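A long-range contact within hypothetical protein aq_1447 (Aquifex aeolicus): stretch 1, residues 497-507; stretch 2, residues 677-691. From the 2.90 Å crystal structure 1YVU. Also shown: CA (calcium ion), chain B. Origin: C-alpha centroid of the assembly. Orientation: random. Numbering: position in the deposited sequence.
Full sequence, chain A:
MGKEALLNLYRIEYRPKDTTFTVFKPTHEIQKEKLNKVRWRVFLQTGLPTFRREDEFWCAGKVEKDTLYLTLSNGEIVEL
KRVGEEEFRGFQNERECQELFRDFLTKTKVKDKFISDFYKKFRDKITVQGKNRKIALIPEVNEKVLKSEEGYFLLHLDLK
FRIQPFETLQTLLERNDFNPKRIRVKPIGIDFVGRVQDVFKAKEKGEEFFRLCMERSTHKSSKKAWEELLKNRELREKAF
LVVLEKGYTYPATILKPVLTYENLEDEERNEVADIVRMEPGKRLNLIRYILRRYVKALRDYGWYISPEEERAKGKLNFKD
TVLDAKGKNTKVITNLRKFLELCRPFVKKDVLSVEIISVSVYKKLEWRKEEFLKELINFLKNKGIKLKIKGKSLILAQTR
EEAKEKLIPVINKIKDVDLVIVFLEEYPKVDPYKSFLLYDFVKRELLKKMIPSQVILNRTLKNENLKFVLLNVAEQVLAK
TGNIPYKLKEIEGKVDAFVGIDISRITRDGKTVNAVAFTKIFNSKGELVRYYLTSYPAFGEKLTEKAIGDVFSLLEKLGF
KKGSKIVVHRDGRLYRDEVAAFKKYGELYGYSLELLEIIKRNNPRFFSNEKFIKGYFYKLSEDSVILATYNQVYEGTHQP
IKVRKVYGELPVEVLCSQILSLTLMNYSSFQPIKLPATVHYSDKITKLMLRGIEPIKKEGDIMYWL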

# COMPACT_ATOMS: atom_id res chain seq x y z
N ALA A 497 5.18 -19.12 16.20
CA ALA A 497 4.90 -17.65 16.31
C ALA A 497 4.78 -16.94 14.97
O ALA A 497 5.50 -17.24 14.01
CB ALA A 497 5.92 -16.92 17.18
N PHE A 498 3.83 -16.00 14.91
CA PHE A 498 3.54 -15.20 13.72
C PHE A 498 4.00 -13.78 13.99
O PHE A 498 3.40 -13.08 14.82
CB PHE A 498 2.04 -15.22 13.41
CG PHE A 498 1.52 -16.58 13.07
CD1 PHE A 498 1.17 -17.49 14.07
CD2 PHE A 498 1.42 -16.99 11.74
CE1 PHE A 498 0.75 -18.80 13.75
CE2 PHE A 498 1.00 -18.30 11.41
CZ PHE A 498 0.66 -19.20 12.42
N VAL A 499 5.10 -13.38 13.38
CA VAL A 499 5.58 -12.04 13.62
C VAL A 499 5.30 -11.14 12.42
O VAL A 499 5.61 -11.50 11.29
CB VAL A 499 7.05 -12.01 14.16
CG1 VAL A 499 7.50 -13.39 14.54
CG2 VAL A 499 8.03 -11.42 13.21
N GLY A 500 4.64 -10.01 12.66
CA GLY A 500 4.36 -9.10 11.57
C GLY A 500 5.13 -7.81 11.72
O GLY A 500 5.11 -7.22 12.81
N ILE A 501 5.84 -7.40 10.66
CA ILE A 501 6.63 -6.17 10.70
C ILE A 501 6.38 -5.19 9.54
O ILE A 501 5.87 -5.58 8.49
CB ILE A 501 8.21 -6.49 10.66
CG1 ILE A 501 8.58 -7.72 11.50
CG2 ILE A 501 9.05 -5.26 11.16
CD1 ILE A 501 10.08 -7.93 11.77
N ASP A 502 6.57 -3.90 9.84
CA ASP A 502 6.59 -2.81 8.86
C ASP A 502 7.66 -1.94 9.48
O ASP A 502 7.80 -1.85 10.71
CB ASP A 502 5.34 -1.94 8.67
CG ASP A 502 5.47 -0.96 7.41
OD1 ASP A 502 6.23 0.03 7.44
OD2 ASP A 502 4.84 -1.18 6.35
N ILE A 503 8.49 -1.41 8.59
CA ILE A 503 9.56 -0.51 8.93
C ILE A 503 9.33 0.60 7.92
O ILE A 503 9.17 0.35 6.72
CB ILE A 503 10.94 -1.18 8.73
CG1 ILE A 503 11.09 -2.38 9.68
CG2 ILE A 503 12.04 -0.14 8.96
CD1 ILE A 503 12.41 -3.18 9.62
N SER A 504 9.15 1.81 8.45
CA SER A 504 8.95 3.01 7.63
C SER A 504 10.01 4.02 8.01
O SER A 504 10.20 4.34 9.18
CB SER A 504 7.53 3.58 7.79
OG SER A 504 6.59 2.75 7.11
N ARG A 505 10.68 4.53 6.99
CA ARG A 505 11.77 5.49 7.16
C ARG A 505 11.52 6.89 6.62
O ARG A 505 10.63 7.11 5.79
CB ARG A 505 13.03 4.92 6.45
CG ARG A 505 13.46 3.51 6.88
CD ARG A 505 13.89 2.67 5.69
NE ARG A 505 14.19 1.29 6.07
CZ ARG A 505 15.41 0.77 6.10
NH1 ARG A 505 16.48 1.51 5.78
NH2 ARG A 505 15.56 -0.51 6.45
N ILE A 506 12.27 7.86 7.13
CA ILE A 506 12.15 9.19 6.59
C ILE A 506 13.40 9.45 5.74
O ILE A 506 14.54 9.25 6.18
CB ILE A 506 11.80 10.31 7.62
CG1 ILE A 506 10.27 10.30 7.84
CG2 ILE A 506 12.16 11.70 7.09
CD1 ILE A 506 9.74 11.30 8.84
N THR A 507 13.11 9.72 4.47
CA THR A 507 14.11 9.99 3.45
C THR A 507 14.41 11.49 3.36
O THR A 507 13.51 12.35 3.24
CB THR A 507 13.60 9.49 2.06
OG1 THR A 507 12.93 8.23 2.20
CG2 THR A 507 14.78 9.32 1.09
N ALA A 677 -4.11 -9.88 11.18
CA ALA A 677 -3.79 -9.11 12.38
C ALA A 677 -2.31 -8.76 12.55
O ALA A 677 -1.98 -7.69 13.09
CB ALA A 677 -4.31 -9.80 13.62
N THR A 678 -1.46 -9.60 11.98
CA THR A 678 0.00 -9.41 12.01
C THR A 678 0.51 -8.14 11.30
O THR A 678 1.58 -7.59 11.65
CB THR A 678 0.74 -10.66 11.48
OG1 THR A 678 0.19 -11.05 10.21
CG2 THR A 678 0.58 -11.80 12.43
N VAL A 679 -0.25 -7.69 10.29
CA VAL A 679 0.10 -6.48 9.54
C VAL A 679 -0.98 -5.42 9.50
O VAL A 679 -0.71 -4.30 9.10
CB VAL A 679 0.63 -6.75 8.11
CG1 VAL A 679 2.00 -7.37 8.18
CG2 VAL A 679 -0.35 -7.58 7.32
N HIS A 680 -2.18 -5.74 9.97
CA HIS A 680 -3.26 -4.76 9.97
C HIS A 680 -2.87 -3.62 10.87
O HIS A 680 -2.47 -3.81 12.01
CB HIS A 680 -4.56 -5.35 10.45
CG HIS A 680 -5.65 -4.34 10.58
ND1 HIS A 680 -6.17 -3.98 11.81
CD2 HIS A 680 -6.32 -3.64 9.65
CE1 HIS A 680 -7.13 -3.09 11.62
NE2 HIS A 680 -7.25 -2.87 10.33
N TYR A 681 -2.95 -2.43 10.27
CA TYR A 681 -2.60 -1.15 10.88
C TYR A 681 -1.10 -0.90 11.07
O TYR A 681 -0.71 0.19 11.50
CB TYR A 681 -3.34 -0.95 12.21
CG TYR A 681 -4.33 0.16 12.18
CD1 TYR A 681 -5.33 0.22 11.17
CD2 TYR A 681 -4.27 1.19 13.12
CE1 TYR A 681 -6.23 1.30 11.10
CE2 TYR A 681 -5.16 2.27 13.08
CZ TYR A 681 -6.14 2.33 12.06
OH TYR A 681 -7.01 3.42 12.00
N SER A 682 -0.25 -1.89 10.74
CA SER A 682 1.19 -1.74 10.91
C SER A 682 1.83 -0.59 10.13
O SER A 682 2.67 0.13 10.70
CB SER A 682 1.94 -3.05 10.65
OG SER A 682 1.75 -3.91 11.75
N ASP A 683 1.36 -0.34 8.90
CA ASP A 683 1.91 0.75 8.10
C ASP A 683 1.40 2.12 8.52
O ASP A 683 2.09 3.12 8.32
CB ASP A 683 1.67 0.52 6.61
CG ASP A 683 2.65 1.30 5.73
OD1 ASP A 683 2.20 2.32 5.15
OD2 ASP A 683 3.83 0.91 5.60
N LYS A 684 0.20 2.17 9.11
CA LYS A 684 -0.36 3.45 9.57
C LYS A 684 0.23 3.93 10.89
O LYS A 684 0.45 5.12 11.04
CB LYS A 684 -1.89 3.42 9.60
CG LYS A 684 -2.48 3.35 8.17
CD LYS A 684 -4.01 3.43 8.06
CE LYS A 684 -4.45 3.20 6.58
NZ LYS A 684 -5.88 3.59 6.32
N ILE A 685 0.59 2.99 11.76
CA ILE A 685 1.20 3.26 13.08
C ILE A 685 2.68 3.75 12.98
O ILE A 685 3.07 4.69 13.66
CB ILE A 685 1.06 2.01 14.04
CG1 ILE A 685 -0.41 1.71 14.31
CG2 ILE A 685 1.72 2.24 15.39
CD1 ILE A 685 -0.63 0.39 14.97
N THR A 686 3.47 3.14 12.09
CA THR A 686 4.87 3.51 11.89
C THR A 686 5.00 4.90 11.27
O THR A 686 5.78 5.72 11.75
CB THR A 686 5.59 2.50 10.98
OG1 THR A 686 4.95 2.48 9.70
CG2 THR A 686 5.58 1.13 11.57
N LYS A 687 4.19 5.19 10.26
CA LYS A 687 4.22 6.49 9.59
C LYS A 687 3.75 7.62 10.49
O LYS A 687 4.01 8.79 10.23
CB LYS A 687 3.37 6.45 8.32
CG LYS A 687 4.05 5.77 7.15
CD LYS A 687 3.10 5.53 5.99
CE LYS A 687 3.87 4.97 4.78
NZ LYS A 687 3.02 4.65 3.57
N LEU A 688 3.08 7.25 11.56
CA LEU A 688 2.52 8.18 12.54
C LEU A 688 3.57 8.56 13.59
O LEU A 688 3.69 9.72 14.01
CB LEU A 688 1.31 7.53 13.20
CG LEU A 688 0.42 8.31 14.17
CD1 LEU A 688 -0.45 9.31 13.46
CD2 LEU A 688 -0.42 7.36 14.92
N MSE A 689 4.34 7.55 14.00
CA MSE A 689 5.37 7.71 15.00
C MSE A 689 6.56 8.46 14.43
O MSE A 689 7.26 9.15 15.17
CB MSE A 689 5.77 6.35 15.57
CG MSE A 689 4.65 5.57 16.28
SE MSE A 689 3.51 6.59 17.49
CE MSE A 689 1.90 5.52 17.41
N LEU A 690 6.76 8.35 13.11
CA LEU A 690 7.82 9.05 12.34
C LEU A 690 7.61 10.59 12.39
O LEU A 690 8.58 11.36 12.49
CB LEU A 690 7.80 8.61 10.86
CG LEU A 690 8.52 7.37 10.32
CD1 LEU A 690 8.25 7.25 8.82
CD2 LEU A 690 10.01 7.45 10.60
N ARG A 691 6.34 11.00 12.32
CA ARG A 691 5.90 12.40 12.38
C ARG A 691 6.06 12.96 13.82
O ARG A 691 5.65 14.08 14.10
CB ARG A 691 4.41 12.51 11.96
CG ARG A 691 4.10 12.05 10.55
CD ARG A 691 2.63 12.22 10.14
NE ARG A 691 2.46 11.86 8.72
CZ ARG A 691 1.52 12.34 7.89
NH1 ARG A 691 0.62 13.22 8.31
NH2 ARG A 691 1.53 11.97 6.60
CA CA B . 6.14 0.69 4.60

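A strand-and-loop segment and a helix with the loop before it, at least 177 residues apart in sequence wherever they touch, pack side by side around a calcium ion held by one aspartate from each, with small polar and apolar side chains filling the rest of the contact. The strand 503-505 and the helix 682-690 run in roughly the same direction, their axes 35° apart and 7.8 Å at closest approach. The backbone register steps by two residues on the extended side and by four on the other side: Gly500 lies nearest Thr678, Asp502 nearest Ser682, Ser504 nearest Thr686 and Ile506 nearest Leu690. The alternation of the extended chain fits this spacing, since Asp502, Ser504 and Ile506 point toward the helix while Ile501, Ile503 and Arg505 point away; from Ser682 on, four helical residues rise about as far as two extended ones.

The backbones come closest just before the helix, where Gly500 CA sits 3.2 Å from Thr678 O in a CA-H...O contact. A side chain at this position would have no room: an ideal CB on Gly500 would lie 1.8 Å from Thr678 O, a clash. Beside it, Phe498 CB rests 3.8 Å from Thr678 CG2, although the phenyl ring leads away from the contact.

At the metal site, Asp502 OD2 lies 2.9 Å and Asp683 OD2 2.5 Å from the calcium CA. The two carboxylates would otherwise repel; shared coordination to the cation offsets the repulsion, and Asp502 OD2 and Asp683 OD2 lie only 2.4 Å apart, without a hydrogen bond; at 2.90 Å resolution this very short distance should not be read too finely. The other oxygen of the helical carboxylate is also neutralised, by a salt bridge one turn along the helix from Lys687 NZ to Asp683 OD1 at 2.9 Å.

Next to the metal, Ser504 OG donates to Asp502 OD1 at 2.8 Å, tying the serine hydroxyl to the carboxylate two residues earlier. Across the interface Thr686 OG1 lies 3.1 Å from Ser504 OG and can donate to it, though its proton also has backbone carbonyls within its own helix in reach. The strand backbone also meets Leu690, with Ser504 O 3.4 Å from Leu690 CD2.

Leu690 gives up more surface to the other stretch than any other residue here. Its methyls reach the strand, with Leu690 CD1 3.9 Å from Ser504 CB and 3.8 Å from Ile506 CG1, so the polar, metal-bound middle gives way to an apolar end. In all, 579 Å² is buried between the stretches, counting both sides.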